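Local coordinates for protein KLLA0F20702p (Kluyveromyces lactis, PDB 5Y5A) that is the Est1 telomerase subunit, which binds Cdc13 and so probably recruits telomerase to telomeres, at residues 433-438 with 493-498. Sequence-based numbering, arbitrary orientation.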
# COMPACT_ATOMS: atom_id res chain seq x y z
N ILE A 433 -4.33 1.12 -17.28
CA ILE A 433 -4.29 1.69 -18.62
C ILE A 433 -5.60 2.41 -18.96
O ILE A 433 -5.56 3.51 -19.51
CB ILE A 433 -3.97 0.60 -19.65
CG1 ILE A 433 -2.50 0.17 -19.50
CG2 ILE A 433 -4.21 1.09 -21.07
CD1 ILE A 433 -2.10 -1.00 -20.35
N LYS A 434 -6.74 1.82 -18.61
CA LYS A 434 -8.03 2.44 -18.91
C LYS A 434 -8.31 3.70 -18.07
O LYS A 434 -9.28 4.42 -18.33
CB LYS A 434 -9.17 1.45 -18.69
CG LYS A 434 -9.84 1.57 -17.34
CD LYS A 434 -10.89 0.48 -17.14
CE LYS A 434 -12.29 1.04 -17.27
NZ LYS A 434 -13.31 -0.02 -17.07
N SER A 435 -7.47 3.95 -17.07
CA SER A 435 -7.72 5.02 -16.11
C SER A 435 -7.08 6.35 -16.49
O SER A 435 -7.38 7.37 -15.89
CB SER A 435 -7.22 4.63 -14.72
OG SER A 435 -7.97 3.56 -14.17
N HIS A 436 -6.15 6.33 -17.44
CA HIS A 436 -5.40 7.53 -17.78
C HIS A 436 -5.23 7.65 -19.30
O HIS A 436 -4.63 6.78 -19.94
CB HIS A 436 -4.04 7.53 -17.07
CG HIS A 436 -4.14 7.26 -15.60
ND1 HIS A 436 -4.56 8.21 -14.69
CD2 HIS A 436 -3.90 6.14 -14.87
CE1 HIS A 436 -4.57 7.69 -13.48
NE2 HIS A 436 -4.18 6.43 -13.56
N LYS A 437 -5.76 8.72 -19.86
CA LYS A 437 -5.74 8.92 -21.30
C LYS A 437 -4.33 8.85 -21.90
O LYS A 437 -4.13 8.19 -22.92
CB LYS A 437 -6.38 10.26 -21.64
CG LYS A 437 -7.87 10.28 -21.37
CD LYS A 437 -8.52 9.01 -21.90
CE LYS A 437 -10.03 9.04 -21.75
NZ LYS A 437 -10.65 7.78 -22.23
N ASN A 438 -3.37 9.51 -21.26
CA ASN A 438 -2.00 9.49 -21.74
C ASN A 438 -1.41 8.07 -21.74
O ASN A 438 -0.65 7.71 -22.64
CB ASN A 438 -1.13 10.42 -20.90
CG ASN A 438 -1.21 10.12 -19.40
OD1 ASN A 438 -2.28 9.85 -18.86
ND2 ASN A 438 -0.06 10.18 -18.72
N PRO A 493 -4.01 5.30 -8.73
CA PRO A 493 -3.77 5.06 -10.16
C PRO A 493 -4.79 4.15 -10.86
O PRO A 493 -4.92 4.22 -12.08
CB PRO A 493 -2.38 4.41 -10.17
CG PRO A 493 -1.71 5.03 -8.98
CD PRO A 493 -2.79 5.09 -7.93
N THR A 494 -5.49 3.30 -10.12
CA THR A 494 -6.54 2.48 -10.71
C THR A 494 -7.91 3.06 -10.34
O THR A 494 -8.94 2.38 -10.46
CB THR A 494 -6.44 1.00 -10.24
OG1 THR A 494 -6.25 0.96 -8.82
CG2 THR A 494 -5.24 0.31 -10.92
N LYS A 495 -7.90 4.32 -9.91
CA LYS A 495 -9.11 5.05 -9.55
C LYS A 495 -9.91 4.42 -8.42
O LYS A 495 -11.15 4.43 -8.45
CB LYS A 495 -10.01 5.25 -10.77
CG LYS A 495 -9.31 5.90 -11.95
CD LYS A 495 -9.05 7.37 -11.69
CE LYS A 495 -8.68 8.08 -12.98
NZ LYS A 495 -8.43 9.53 -12.74
N PHE A 496 -9.19 3.86 -7.45
CA PHE A 496 -9.71 3.53 -6.12
C PHE A 496 -10.43 2.19 -6.09
O PHE A 496 -10.70 1.65 -5.02
CB PHE A 496 -10.71 4.60 -5.65
CG PHE A 496 -10.17 6.00 -5.72
CD1 PHE A 496 -8.90 6.28 -5.23
CD2 PHE A 496 -10.90 7.02 -6.30
CE1 PHE A 496 -8.38 7.57 -5.29
CE2 PHE A 496 -10.38 8.32 -6.37
CZ PHE A 496 -9.11 8.59 -5.86
N THR A 497 -10.72 1.65 -7.27
CA THR A 497 -11.32 0.31 -7.36
C THR A 497 -11.11 -0.22 -8.79
O THR A 497 -11.22 0.52 -9.76
CB THR A 497 -12.82 0.28 -6.95
OG1 THR A 497 -13.30 -1.07 -6.93
CG2 THR A 497 -13.68 1.12 -7.90
N LEU A 498 -10.78 -1.51 -8.91
CA LEU A 498 -10.60 -2.11 -10.23
C LEU A 498 -11.95 -2.19 -10.95
O LEU A 498 -12.84 -2.96 -10.55
CB LEU A 498 -9.97 -3.50 -10.13
CG LEU A 498 -8.71 -3.58 -9.27
CD1 LEU A 498 -8.12 -4.99 -9.27
CD2 LEU A 498 -7.67 -2.56 -9.73
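The imidazole ring of His436 meets Pro493 at its edge, where Pro493 CA lies in the ring plane and Pro493 O close to it. On one face sits CB of the preceding Ser435, 3.6 Å above the plane and offset toward the rim. The ring also meets the rings of Trp432 and His373, both inclined to it. The contact packs an interhelical turn against a loop in the helical Est1 DNA/RNA-binding domain, of the TPR clan. A type I turn, Ile433 to His436, links helices 421-433 and 437-444, with His436 as N-cap residue of the second. It faces a type I' turn, Thr494 to Thr497, in the long loop after helix 483-487. One hydrogen bond joins the two segments: His436 NE2 donates to Pro493 O, just before the second turn, at 2.8 Å. It is bent, with an N-H...O angle of 142°, and the oxygen lies 24° out of the ring plane. NE2 therefore carries a proton. Ser435 points its CB toward segment 493-498, 3.5 Å from Pro493 O. Its OG makes a hydrogen bond back to Cys431 O. The Pro493 side chain turns away, onto Ile369, His373 and Trp432. Nearby, Lys437 NZ hydrogen-bonds to the bound peptide's backbone; Lys434 NZ makes a long, weak ion pair with its acidic side chain. Lys495 bends at chi2 (-72°) and runs its methylenes past Ser435. Its CG lies 3.5 Å from Ser435 OG, and its CE 3.3 Å from Ser435 O.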